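Peroxisomal acyl-coenzyme A oxidase 1 (Arabidopsis thaliana, PDB 1W07) catalyses the FAD-dependent desaturation of long- and medium-chain acyl-CoAs to 2-trans-enoyl-CoAs, reducing oxygen to hydrogen peroxide in peroxisomal fatty acid beta-oxidation. Local coordinates at residues Ala153-Lys158 with Ser259-Glu264; Pro336-Ala341 with Val601-Ala606; Leu492-Thr497 with Leu519-Ile524; Ser503-Gln508 with Phe512-Ala517; Ala537-Asp542 with Leu555-Ala560. The protein carries 1 engineered substitution. All blocks are in the same frame, centred on the assembly; numbering follows the deposited sequence.

Contact 1 (Ala153-Lys158 with Ser259-Glu264); sequences ATLDPK and SKVTRE. Engineered in segment 153-158: Leu-155 (natural residue Phe).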
# COMPACT_ATOMS: atom_id res chain seq x y z
N ALA B 153 -2.15 -32.01 -22.51
CA ALA B 153 -2.29 -32.00 -23.95
C ALA B 153 -1.78 -33.36 -24.44
O ALA B 153 -0.57 -33.57 -24.60
CB ALA B 153 -1.46 -30.86 -24.56
N THR B 154 -2.70 -34.30 -24.65
CA THR B 154 -2.33 -35.65 -25.08
C THR B 154 -2.61 -35.87 -26.56
O THR B 154 -3.73 -35.65 -27.04
CB THR B 154 -3.10 -36.71 -24.27
OG1 THR B 154 -3.11 -36.33 -22.88
CG2 THR B 154 -2.44 -38.09 -24.40
N LEU B 155 -1.60 -36.31 -27.30
CA LEU B 155 -1.76 -36.54 -28.73
C LEU B 155 -2.61 -37.76 -29.04
O LEU B 155 -2.57 -38.76 -28.32
CB LEU B 155 -0.39 -36.72 -29.39
CG LEU B 155 -0.43 -36.99 -30.91
CD1 LEU B 155 -1.04 -35.79 -31.63
CD2 LEU B 155 0.97 -37.28 -31.42
N ASP B 156 -3.39 -37.66 -30.11
CA ASP B 156 -4.26 -38.75 -30.57
C ASP B 156 -3.83 -39.09 -32.00
O ASP B 156 -4.33 -38.50 -32.96
CB ASP B 156 -5.73 -38.30 -30.57
CG ASP B 156 -6.68 -39.44 -30.91
OD1 ASP B 156 -6.28 -40.32 -31.70
OD2 ASP B 156 -7.82 -39.44 -30.40
N PRO B 157 -2.88 -40.03 -32.16
CA PRO B 157 -2.37 -40.46 -33.47
C PRO B 157 -3.46 -40.83 -34.47
O PRO B 157 -3.39 -40.45 -35.64
CB PRO B 157 -1.49 -41.65 -33.12
CG PRO B 157 -0.96 -41.29 -31.77
CD PRO B 157 -2.20 -40.76 -31.08
N LYS B 158 -4.47 -41.56 -34.01
CA LYS B 158 -5.55 -41.99 -34.88
C LYS B 158 -6.35 -40.85 -35.51
O LYS B 158 -7.07 -41.05 -36.48
CB LYS B 158 -6.50 -42.93 -34.12
CG LYS B 158 -5.85 -44.22 -33.63
CD LYS B 158 -5.16 -44.97 -34.78
CE LYS B 158 -4.74 -46.38 -34.39
NZ LYS B 158 -5.92 -47.25 -34.11
N SER B 259 10.50 -27.87 -30.28
CA SER B 259 10.07 -29.24 -30.00
C SER B 259 9.01 -29.67 -31.00
O SER B 259 8.01 -28.98 -31.19
CB SER B 259 9.48 -29.33 -28.58
OG SER B 259 10.39 -28.89 -27.59
N LYS B 260 9.23 -30.81 -31.64
CA LYS B 260 8.29 -31.34 -32.62
C LYS B 260 7.64 -32.63 -32.14
O LYS B 260 8.14 -33.30 -31.23
CB LYS B 260 8.99 -31.61 -33.95
CG LYS B 260 9.34 -30.39 -34.79
CD LYS B 260 10.56 -29.65 -34.27
CE LYS B 260 11.23 -28.83 -35.38
NZ LYS B 260 10.30 -27.86 -36.04
N VAL B 261 6.52 -32.97 -32.76
CA VAL B 261 5.78 -34.18 -32.45
C VAL B 261 5.30 -34.74 -33.78
O VAL B 261 4.28 -34.29 -34.32
CB VAL B 261 4.56 -33.91 -31.56
CG1 VAL B 261 3.73 -35.17 -31.40
CG2 VAL B 261 5.01 -33.39 -30.20
N THR B 262 6.04 -35.70 -34.32
CA THR B 262 5.72 -36.33 -35.60
C THR B 262 4.31 -36.88 -35.66
O THR B 262 3.63 -36.97 -34.64
CB THR B 262 6.68 -37.50 -35.90
OG1 THR B 262 6.32 -38.61 -35.07
CG2 THR B 262 8.12 -37.09 -35.60
N ARG B 263 3.89 -37.27 -36.86
CA ARG B 263 2.57 -37.84 -37.07
C ARG B 263 2.39 -39.15 -36.31
O ARG B 263 1.26 -39.56 -36.03
CB ARG B 263 2.34 -38.08 -38.57
CG ARG B 263 1.57 -36.97 -39.27
CD ARG B 263 0.19 -37.45 -39.71
NE ARG B 263 -0.49 -38.21 -38.66
CZ ARG B 263 -1.70 -38.77 -38.81
NH1 ARG B 263 -2.36 -38.64 -39.95
NH2 ARG B 263 -2.23 -39.46 -37.81
N GLU B 264 3.50 -39.80 -35.97
CA GLU B 264 3.43 -41.06 -35.22
C GLU B 264 3.55 -40.84 -33.71
O GLU B 264 3.71 -41.80 -32.95
CB GLU B 264 4.53 -42.02 -35.66
CG GLU B 264 4.34 -42.57 -37.06
CD GLU B 264 5.23 -43.75 -37.33
OE1 GLU B 264 6.46 -43.63 -37.12
OE2 GLU B 264 4.70 -44.80 -37.76

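Contact 2 (Pro336-Ala341 with Val601-Ala606); sequences PLLASA and VALVDA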
# COMPACT_ATOMS: atom_id res chain seq x y z
N PRO B 336 13.61 10.70 -2.21
CA PRO B 336 14.24 9.42 -2.54
C PRO B 336 13.43 8.74 -3.66
O PRO B 336 13.98 8.05 -4.51
CB PRO B 336 14.17 8.66 -1.21
CG PRO B 336 14.32 9.78 -0.19
CD PRO B 336 13.38 10.82 -0.76
N LEU B 337 12.11 8.97 -3.68
CA LEU B 337 11.27 8.38 -4.74
C LEU B 337 11.49 9.09 -6.08
O LEU B 337 11.43 8.47 -7.16
CB LEU B 337 9.80 8.47 -4.34
CG LEU B 337 9.42 7.72 -3.05
CD1 LEU B 337 7.92 7.86 -2.85
CD2 LEU B 337 9.83 6.26 -3.14
N LEU B 338 11.73 10.39 -6.03
CA LEU B 338 12.02 11.15 -7.24
C LEU B 338 13.35 10.63 -7.75
O LEU B 338 13.51 10.36 -8.93
CB LEU B 338 12.11 12.64 -6.90
CG LEU B 338 12.70 13.55 -7.98
CD1 LEU B 338 11.88 13.48 -9.26
CD2 LEU B 338 12.74 14.97 -7.42
N ALA B 339 14.32 10.47 -6.86
CA ALA B 339 15.64 9.96 -7.27
C ALA B 339 15.52 8.54 -7.87
O ALA B 339 16.19 8.22 -8.86
CB ALA B 339 16.60 9.95 -6.09
N SER B 340 14.66 7.71 -7.26
CA SER B 340 14.44 6.33 -7.71
C SER B 340 13.78 6.28 -9.08
O SER B 340 14.04 5.36 -9.87
CB SER B 340 13.56 5.55 -6.72
OG SER B 340 14.18 5.37 -5.45
N ALA B 341 12.91 7.24 -9.37
CA ALA B 341 12.27 7.28 -10.68
C ALA B 341 13.35 7.41 -11.74
O ALA B 341 13.37 6.65 -12.70
CB ALA B 341 11.28 8.46 -10.76
N VAL B 601 9.83 20.74 -8.38
CA VAL B 601 8.76 20.86 -9.35
C VAL B 601 9.24 20.72 -10.78
O VAL B 601 8.62 20.01 -11.57
CB VAL B 601 8.01 22.18 -9.17
CG1 VAL B 601 6.99 22.36 -10.32
CG2 VAL B 601 7.32 22.19 -7.80
N ALA B 602 10.34 21.39 -11.13
CA ALA B 602 10.88 21.30 -12.49
C ALA B 602 11.33 19.87 -12.79
O ALA B 602 11.19 19.39 -13.91
CB ALA B 602 12.05 22.28 -12.66
N LEU B 603 11.87 19.17 -11.78
CA LEU B 603 12.31 17.79 -12.01
C LEU B 603 11.15 16.86 -12.38
O LEU B 603 11.36 15.86 -13.07
CB LEU B 603 13.04 17.27 -10.77
CG LEU B 603 14.44 17.86 -10.55
CD1 LEU B 603 15.00 17.42 -9.21
CD2 LEU B 603 15.35 17.41 -11.68
N VAL B 604 9.93 17.16 -11.93
CA VAL B 604 8.80 16.31 -12.30
C VAL B 604 8.15 16.81 -13.58
O VAL B 604 7.47 16.05 -14.28
CB VAL B 604 7.74 16.18 -11.16
CG1 VAL B 604 8.41 15.62 -9.91
CG2 VAL B 604 7.02 17.53 -10.89
N ASP B 605 8.37 18.09 -13.91
CA ASP B 605 7.80 18.65 -15.14
C ASP B 605 8.57 18.01 -16.30
O ASP B 605 8.06 17.88 -17.41
CB ASP B 605 7.98 20.17 -15.23
CG ASP B 605 7.12 20.93 -14.22
OD1 ASP B 605 6.04 20.44 -13.83
OD2 ASP B 605 7.54 22.05 -13.84
N ALA B 606 9.81 17.61 -16.03
CA ALA B 606 10.64 16.97 -17.05
C ALA B 606 9.97 15.72 -17.62
O ALA B 606 10.32 15.27 -18.72
CB ALA B 606 12.01 16.63 -16.48

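Contact 3 (Leu492-Thr497 with Leu519-Ile524); sequences LRMAVT and LVEAAI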
# COMPACT_ATOMS: atom_id res chain seq x y z
N LEU B 492 28.79 -8.14 -1.41
CA LEU B 492 29.71 -9.27 -1.40
C LEU B 492 29.77 -9.89 0.00
O LEU B 492 29.74 -11.10 0.15
CB LEU B 492 31.11 -8.83 -1.83
CG LEU B 492 32.21 -9.90 -1.79
CD1 LEU B 492 31.84 -11.09 -2.66
CD2 LEU B 492 33.51 -9.29 -2.29
N ARG B 493 29.88 -9.03 1.01
CA ARG B 493 29.95 -9.46 2.39
C ARG B 493 28.73 -10.30 2.77
O ARG B 493 28.86 -11.37 3.37
CB ARG B 493 30.06 -8.24 3.30
CG ARG B 493 29.85 -8.51 4.78
CD ARG B 493 30.97 -9.34 5.36
NE ARG B 493 31.60 -8.66 6.50
CZ ARG B 493 32.52 -9.22 7.28
NH1 ARG B 493 32.92 -10.46 7.03
NH2 ARG B 493 33.05 -8.54 8.28
N MET B 494 27.54 -9.81 2.43
CA MET B 494 26.31 -10.52 2.73
C MET B 494 26.25 -11.87 2.01
O MET B 494 25.83 -12.86 2.58
CB MET B 494 25.09 -9.67 2.35
CG MET B 494 24.93 -8.42 3.22
SD MET B 494 23.65 -7.25 2.69
CE MET B 494 22.19 -7.97 3.40
N ALA B 495 26.68 -11.89 0.76
CA ALA B 495 26.66 -13.12 -0.03
C ALA B 495 27.66 -14.14 0.51
O ALA B 495 27.33 -15.33 0.66
CB ALA B 495 26.97 -12.81 -1.47
N VAL B 496 28.88 -13.70 0.80
CA VAL B 496 29.90 -14.59 1.33
C VAL B 496 29.46 -15.17 2.67
O VAL B 496 29.73 -16.32 2.98
CB VAL B 496 31.24 -13.85 1.51
CG1 VAL B 496 32.24 -14.74 2.23
CG2 VAL B 496 31.78 -13.45 0.14
N THR B 497 28.77 -14.36 3.47
CA THR B 497 28.29 -14.82 4.77
C THR B 497 27.23 -15.90 4.58
O THR B 497 27.23 -16.92 5.29
CB THR B 497 27.70 -13.65 5.56
OG1 THR B 497 28.73 -12.70 5.82
CG2 THR B 497 27.10 -14.12 6.86
N LEU B 519 19.06 -15.00 2.35
CA LEU B 519 19.44 -15.08 0.95
C LEU B 519 18.76 -14.00 0.12
O LEU B 519 19.38 -13.43 -0.78
CB LEU B 519 19.12 -16.48 0.41
CG LEU B 519 20.02 -17.59 0.99
CD1 LEU B 519 19.42 -18.98 0.75
CD2 LEU B 519 21.40 -17.47 0.37
N VAL B 520 17.50 -13.73 0.42
CA VAL B 520 16.74 -12.71 -0.29
C VAL B 520 17.34 -11.32 -0.01
O VAL B 520 17.39 -10.47 -0.91
CB VAL B 520 15.25 -12.71 0.14
CG1 VAL B 520 14.56 -11.45 -0.38
CG2 VAL B 520 14.57 -13.96 -0.39
N GLU B 521 17.78 -11.09 1.22
CA GLU B 521 18.37 -9.79 1.56
C GLU B 521 19.68 -9.58 0.80
O GLU B 521 19.95 -8.47 0.35
CB GLU B 521 18.62 -9.70 3.06
CG GLU B 521 17.41 -9.23 3.85
CD GLU B 521 17.67 -9.18 5.33
OE1 GLU B 521 18.72 -8.64 5.74
OE2 GLU B 521 16.83 -9.68 6.10
N ALA B 522 20.48 -10.63 0.66
CA ALA B 522 21.75 -10.54 -0.06
C ALA B 522 21.51 -10.28 -1.55
O ALA B 522 22.26 -9.54 -2.19
CB ALA B 522 22.58 -11.83 0.12
N ALA B 523 20.49 -10.92 -2.10
CA ALA B 523 20.14 -10.76 -3.51
C ALA B 523 19.66 -9.33 -3.75
O ALA B 523 19.96 -8.73 -4.78
CB ALA B 523 19.08 -11.78 -3.91
N ILE B 524 18.90 -8.79 -2.80
CA ILE B 524 18.41 -7.42 -2.91
C ILE B 524 19.58 -6.45 -2.89
O ILE B 524 19.60 -5.50 -3.67
CB ILE B 524 17.43 -7.08 -1.75
CG1 ILE B 524 16.07 -7.73 -2.04
CG2 ILE B 524 17.31 -5.55 -1.58
CD1 ILE B 524 15.12 -7.66 -0.88

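Contact 4 (Ser503-Gln508 with Phe512-Ala517); sequences SKFENQ and FQELLA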
# COMPACT_ATOMS: atom_id res chain seq x y z
N SER B 503 27.31 -23.68 3.91
CA SER B 503 28.30 -24.76 4.00
C SER B 503 28.28 -25.55 5.32
O SER B 503 28.81 -26.65 5.36
CB SER B 503 29.72 -24.22 3.77
OG SER B 503 30.21 -23.53 4.92
N LYS B 504 27.68 -25.01 6.37
CA LYS B 504 27.65 -25.74 7.63
C LYS B 504 26.40 -26.58 7.84
O LYS B 504 26.02 -26.88 8.98
CB LYS B 504 27.85 -24.79 8.82
CG LYS B 504 26.92 -23.60 8.89
CD LYS B 504 27.44 -22.60 9.91
CE LYS B 504 26.54 -21.38 10.04
NZ LYS B 504 27.09 -20.38 11.00
N PHE B 505 25.76 -26.96 6.74
CA PHE B 505 24.57 -27.81 6.76
C PHE B 505 24.92 -29.08 6.00
O PHE B 505 25.63 -29.03 5.00
CB PHE B 505 23.39 -27.14 6.05
CG PHE B 505 22.67 -26.11 6.89
CD1 PHE B 505 23.15 -24.80 6.98
CD2 PHE B 505 21.53 -26.45 7.60
CE1 PHE B 505 22.49 -23.86 7.75
CE2 PHE B 505 20.86 -25.52 8.38
CZ PHE B 505 21.34 -24.22 8.46
N GLU B 506 24.43 -30.22 6.47
CA GLU B 506 24.69 -31.48 5.80
C GLU B 506 24.01 -31.47 4.44
O GLU B 506 24.63 -31.77 3.41
CB GLU B 506 24.17 -32.64 6.64
N ASN B 507 22.72 -31.13 4.43
CA ASN B 507 21.95 -31.06 3.20
C ASN B 507 21.91 -29.60 2.76
O ASN B 507 21.28 -28.76 3.42
CB ASN B 507 20.53 -31.56 3.44
CG ASN B 507 19.75 -31.74 2.16
OD1 ASN B 507 19.80 -30.90 1.26
ND2 ASN B 507 19.02 -32.84 2.07
N GLN B 508 22.58 -29.30 1.65
CA GLN B 508 22.66 -27.94 1.12
C GLN B 508 21.31 -27.29 0.81
O GLN B 508 21.15 -26.09 0.98
CB GLN B 508 23.55 -27.91 -0.12
CG GLN B 508 25.01 -28.09 0.21
CD GLN B 508 25.55 -26.97 1.07
OE1 GLN B 508 25.86 -25.88 0.57
NE2 GLN B 508 25.64 -27.21 2.38
N PHE B 512 19.67 -23.96 2.51
CA PHE B 512 19.16 -22.90 1.65
C PHE B 512 17.77 -22.49 2.12
O PHE B 512 17.46 -21.29 2.20
CB PHE B 512 19.08 -23.39 0.20
CG PHE B 512 18.89 -22.28 -0.81
CD1 PHE B 512 19.99 -21.64 -1.37
CD2 PHE B 512 17.61 -21.87 -1.19
CE1 PHE B 512 19.83 -20.60 -2.28
CE2 PHE B 512 17.44 -20.83 -2.11
CZ PHE B 512 18.55 -20.19 -2.66
N GLN B 513 16.92 -23.47 2.44
CA GLN B 513 15.56 -23.22 2.90
C GLN B 513 15.53 -22.56 4.27
O GLN B 513 14.68 -21.70 4.55
CB GLN B 513 14.77 -24.54 2.95
CG GLN B 513 14.48 -25.15 1.58
CD GLN B 513 13.85 -24.15 0.60
OE1 GLN B 513 12.89 -23.46 0.94
NE2 GLN B 513 14.37 -24.11 -0.61
N GLU B 514 16.45 -22.96 5.14
CA GLU B 514 16.55 -22.40 6.48
C GLU B 514 16.94 -20.91 6.42
O GLU B 514 16.41 -20.09 7.17
CB GLU B 514 17.59 -23.17 7.28
CG GLU B 514 17.73 -22.77 8.75
CD GLU B 514 16.43 -22.92 9.52
OE1 GLU B 514 15.67 -23.86 9.22
OE2 GLU B 514 16.17 -22.10 10.42
N LEU B 515 17.85 -20.57 5.52
CA LEU B 515 18.33 -19.20 5.40
C LEU B 515 17.68 -18.38 4.28
O LEU B 515 18.25 -17.39 3.82
CB LEU B 515 19.85 -19.21 5.21
CG LEU B 515 20.67 -19.99 6.25
CD1 LEU B 515 22.12 -19.96 5.86
CD2 LEU B 515 20.50 -19.38 7.63
N LEU B 516 16.48 -18.77 3.86
CA LEU B 516 15.79 -18.07 2.77
C LEU B 516 15.74 -16.56 2.96
O LEU B 516 16.04 -15.82 2.03
CB LEU B 516 14.36 -18.58 2.59
CG LEU B 516 14.14 -19.84 1.75
CD1 LEU B 516 12.66 -19.97 1.45
CD2 LEU B 516 14.91 -19.78 0.45
N ALA B 517 15.34 -16.11 4.15
CA ALA B 517 15.24 -14.68 4.42
C ALA B 517 16.59 -14.00 4.20
O ALA B 517 16.68 -12.95 3.57
CB ALA B 517 14.72 -14.44 5.87

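Contact 5 (Ala537-Asp542 with Leu555-Ala560); sequences AKLEQD and LCYIYA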
# COMPACT_ATOMS: atom_id res chain seq x y z
N ALA B 537 27.16 5.39 -13.78
CA ALA B 537 27.68 5.23 -15.13
C ALA B 537 26.98 6.22 -16.06
O ALA B 537 27.58 6.73 -17.01
CB ALA B 537 27.45 3.81 -15.63
N LYS B 538 25.71 6.48 -15.79
CA LYS B 538 24.94 7.39 -16.62
C LYS B 538 25.53 8.78 -16.58
O LYS B 538 25.54 9.49 -17.59
CB LYS B 538 23.49 7.43 -16.15
CG LYS B 538 22.60 8.36 -16.98
CD LYS B 538 22.46 7.87 -18.41
CE LYS B 538 21.56 8.80 -19.22
NZ LYS B 538 21.34 8.28 -20.60
N LEU B 539 26.02 9.17 -15.40
CA LEU B 539 26.60 10.49 -15.21
C LEU B 539 27.94 10.65 -15.91
O LEU B 539 28.45 11.77 -16.04
CB LEU B 539 26.79 10.77 -13.72
CG LEU B 539 25.56 10.68 -12.82
CD1 LEU B 539 25.97 10.95 -11.39
CD2 LEU B 539 24.52 11.69 -13.27
N GLU B 540 28.52 9.54 -16.36
CA GLU B 540 29.80 9.57 -17.05
C GLU B 540 29.61 9.90 -18.52
O GLU B 540 30.57 10.17 -19.24
CB GLU B 540 30.52 8.23 -16.90
CG GLU B 540 30.62 7.75 -15.47
CD GLU B 540 31.51 6.53 -15.31
OE1 GLU B 540 31.45 5.63 -16.18
OE2 GLU B 540 32.27 6.48 -14.32
N GLN B 541 28.36 9.85 -18.97
CA GLN B 541 28.02 10.14 -20.36
C GLN B 541 27.95 11.65 -20.57
O GLN B 541 27.95 12.43 -19.62
CB GLN B 541 26.68 9.51 -20.71
CG GLN B 541 26.66 7.98 -20.78
CD GLN B 541 25.27 7.43 -21.03
OE1 GLN B 541 24.40 8.13 -21.54
NE2 GLN B 541 25.07 6.16 -20.70
N ASP B 542 27.89 12.06 -21.83
CA ASP B 542 27.79 13.48 -22.15
C ASP B 542 26.31 13.85 -22.14
O ASP B 542 25.54 13.41 -22.99
CB ASP B 542 28.39 13.76 -23.53
N LEU B 555 20.43 13.66 -7.58
CA LEU B 555 19.52 12.53 -7.45
C LEU B 555 20.29 11.21 -7.33
O LEU B 555 19.94 10.35 -6.53
CB LEU B 555 18.56 12.47 -8.65
CG LEU B 555 17.61 13.66 -8.82
CD1 LEU B 555 16.76 13.49 -10.10
CD2 LEU B 555 16.73 13.78 -7.57
N CYS B 556 21.35 11.06 -8.13
CA CYS B 556 22.16 9.85 -8.09
C CYS B 556 22.63 9.55 -6.68
O CYS B 556 22.49 8.43 -6.21
CB CYS B 556 23.38 9.97 -9.01
SG CYS B 556 24.54 8.57 -8.94
N TYR B 557 23.21 10.55 -6.01
CA TYR B 557 23.71 10.30 -4.67
C TYR B 557 22.65 10.28 -3.58
O TYR B 557 22.87 9.73 -2.50
CB TYR B 557 24.86 11.26 -4.34
CG TYR B 557 26.07 10.95 -5.17
CD1 TYR B 557 26.26 11.56 -6.42
CD2 TYR B 557 26.97 9.95 -4.79
CE1 TYR B 557 27.30 11.16 -7.26
CE2 TYR B 557 28.01 9.55 -5.63
CZ TYR B 557 28.16 10.16 -6.86
OH TYR B 557 29.16 9.70 -7.70
N ILE B 558 21.49 10.88 -3.86
CA ILE B 558 20.37 10.84 -2.93
C ILE B 558 19.89 9.38 -2.91
O ILE B 558 19.64 8.82 -1.85
CB ILE B 558 19.16 11.72 -3.40
CG1 ILE B 558 19.40 13.19 -3.04
CG2 ILE B 558 17.85 11.19 -2.78
CD1 ILE B 558 18.30 14.13 -3.52
N TYR B 559 19.77 8.77 -4.09
CA TYR B 559 19.33 7.38 -4.19
C TYR B 559 20.28 6.47 -3.38
O TYR B 559 19.86 5.71 -2.50
CB TYR B 559 19.28 6.94 -5.67
CG TYR B 559 18.83 5.51 -5.91
CD1 TYR B 559 17.51 5.10 -5.66
CD2 TYR B 559 19.74 4.54 -6.31
CE1 TYR B 559 17.12 3.75 -5.79
CE2 TYR B 559 19.38 3.20 -6.43
CZ TYR B 559 18.08 2.80 -6.18
OH TYR B 559 17.77 1.46 -6.33
N ALA B 560 21.57 6.58 -3.67
CA ALA B 560 22.58 5.77 -2.99
C ALA B 560 22.65 6.01 -1.49
O ALA B 560 22.60 5.07 -0.69
CB ALA B 560 23.95 6.02 -3.63

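Contact 1 (Ala153-Lys158 with Ser259-Glu264)
Leu-155 and Val-261 point their side chains at each other and meet tip to tip, with Leu-155 CD2 3.5 Å from Val-261 CG1, tighter than ordinary van der Waals contact. The torsions account for the meeting: Leu-155 holds CG anti to its own N (chi1 179°), and Val-261 holds CG1 in the same relation (chi1 174°), which aims CD2 and CG1 at one another. Leu-155 is an engineered residue, phenylalanine in the natural sequence. The two strands pair in different sheets: Leu-155 bonds through its backbone to Ile-193 in the sheet of the middle domain, Lys-260 to Val-268 in a separate hairpin, and the CA atoms of Leu-155 and Val-261 stand 8.7 Å apart. Phe-162 packs against both apolar side chains. Beyond the strands, Arg-263 bends at chi2 and chi3 and brings its guanidinium edge to Pro-157, NH2 lying 2.7 Å from Pro-157 O at an angle too poor for a hydrogen bond; its NE makes a long, weak ion pair with Asp-160. Thr-262 OG1 accepts from Glu-264 N in an ST turn and also pairs with Glu-266 N. Chemically, dispersion between the apolar tips joins sheet and hairpin; the arginine near Pro-157 O adds no sound bond.

Contact 2 (Pro336-Ala341 with Val601-Ala606)
Two helices of the largely helical C-terminal half of the acyl-CoA oxidase fold meet where Leu-338 of helix 328-363 packs on Leu-603 and Val-604 of the short helix 600-605. The first helix belongs to the C-alpha1 family region and the second to the C-terminal acyl-CoA oxidase region, so the contact joins parts of the chain some 260 residues apart. All three touching residues are buried. Leu-338 divides its two methyls between the partners: CD2 lies 3.8 Å from Leu-603 CD1, and CD1 lies 4.1 Å from Val-604 CG1. In each pair the side chains cross at about a right angle, so a single leucine is received by two neighbouring residues of the opposing helix. Its chi1 of 167° puts CG anti to the backbone N, from where both methyls face helix 600-605. The nearest CA atoms, those of Leu-338 and Val-604, remain 7.9 Å apart, which shows that side chains rather than backbones make the contact. Val-300 of helix 278-309 and Phe-607 also touch Leu-338, while Tyr-342 OH bonds to Leu-603 O. The buried carboxylate of Asp-605 is matched by salt bridges to Arg-11 and Arg-305. One turn of the longer helix carries a doubly gripped carbonyl: Pro-336 O accepts from Ser-340 N at 2.9 Å and, from the opposite face of its plane, from Ser-340 OG at 2.8 Å.

Contact 3 (Leu492-Thr497 with Leu519-Ile524)
Met-494 packs on the backbone and CB of Glu-521 and on the methyl of Ala-522. Its CB sits 4.0 Å from Ala-522 CB, while the terminal methyl reaches further round the opposing helix and stops with CE 3.8 Å from Glu-521 O. The same CE is 4.0 Å from Glu-521 CB, so the methyl rests on both backbone and side chain of that residue. A bend at chi3 (83°), after an extended chi2, turns CE off the line of the chain and onto this surface. Ala-522, with only a methyl for a side chain, is consistent with the close backbones: its CB is 4.2 Å from Ala-495 N, and the CA atoms of Met-494 and Ala-522 are 5.3 Å apart. The short helical segments run close to antiparallel, at 151°, with axes 8.7 Å apart. One step outward, Glu-521 OE2 is hydrogen-bonded to NE2 of His-565 of the second subunit, linking this otherwise apolar packing to the dimer interface. Helix 480-503 and helix 516-538 thus form an antiparallel pair. Helix 427-443 packs on the second of them through Leu-519, Val-520 and Ala-523; helix 461-464 touches the first at Leu-492; and Thr-329 of the second subunit packs on Val-520.

Contact 4 (Ser503-Gln508 with Phe512-Ala517)
Phe-512 N donates to Gln-508 O at 3.0 Å with an N-H...O angle of 152°, a first-turn bond of the short helix 508-514. The helix is N-capped by Asn-507, whose OD1 accepts from Glu-509 N and, weakly, from Gln-510 N. The loop preceding the cap folds back over the helix's far end: Phe-505 crosses Glu-514 at about a right angle, with ring atom CZ 3.9 Å from Glu-514 CG. The aliphatic part of the glutamate therefore meets the ring, while the carboxylate leads away to a long, weak ion pair with Arg-590 of the second subunit. Leu-515 adds a looser contact, its CD1 4.3 Å from Phe-505 CE1. An alanine in place of Phe-505 would probably lose the packing on the Glu-514 methylenes and the Leu-515 methyl, leaving the loop held here mainly by its polar bonds. Gln-508, at the start of the helix, reaches back to the loop, its NE2 donating to Leu-502 O and, weakly, to Phe-505 O at 3.2 Å. Leu-515 departs from helical geometry (phi -99°, psi 23°) and separates this helix from helix 516-538. The ring of Phe-512 turns to a cation-pi contact with Arg-436, chi1 of -166° carrying it off, while its CB stays 3.5 Å from Gln-508 O.

Contact 5 (Ala537-Asp542 with Leu555-Ala560)
Apolar contact comes first: Leu-539 directs CD1 at Cys-556, standing 3.7 Å from CB and equally 3.7 Å from SG of that cysteine. The methyl thus lies equally close to both ends of the CB-SG bond. CD1 also approaches Tyr-557 obliquely, 4.3 Å from CE1. Sulfur and ring form a second kind of packing, within helix 548-566, where Cys-556 SG lies 4.1 Å above the Tyr-557 ring plane, displaced toward its rim. With the sulfur anti to the backbone N, chi1 of 175° sets SG beside both the ring and the leucine methyl. The polar bonds are made by the turn itself. Lys-538 to Gln-541 make a type I beta turn, closed by Gln-541 N to Lys-538 O at 3.2 Å, as helix 516-538 gives way to the following loop. Lys-538 NZ reaches over the turn to Gln-541 OE1 and forms a salt bridge with Glu-349 of helix 328-363. Lys-549 NZ bonds to both Leu-539 O and Gln-541 O. In chemical terms, apolar and sulfur groups pack the turn against helix 548-566, the positive charge of Lys-549 probably steadies the turn's carbonyls, and Lys-538 links the Gln-541 side chain to Glu-349.

Overall arrangement
Contacts 2 and 5 are buried, while contacts 1, 3 and 4 are partly buried. Contact 1 stands alone in the beta-rich middle region, about 55 Å between centres from contacts 2 and 5 and on the opposite side of the chain's centre from both. The other four lie in helical parts. Contacts 3, 4 and 5 share helix 516-538, and contact 3 touches contact 4 where Leu-519 CD1 meets Phe-512 O. Contact 5 touches contact 2 through Ala-339 and Ser-340 against helix 548-566. Buried contacts rely on aliphatic and sulfur packing; contacts 3 and 4 add carboxylates directed to the second subunit, and contact 1 has a polar, exposed rim.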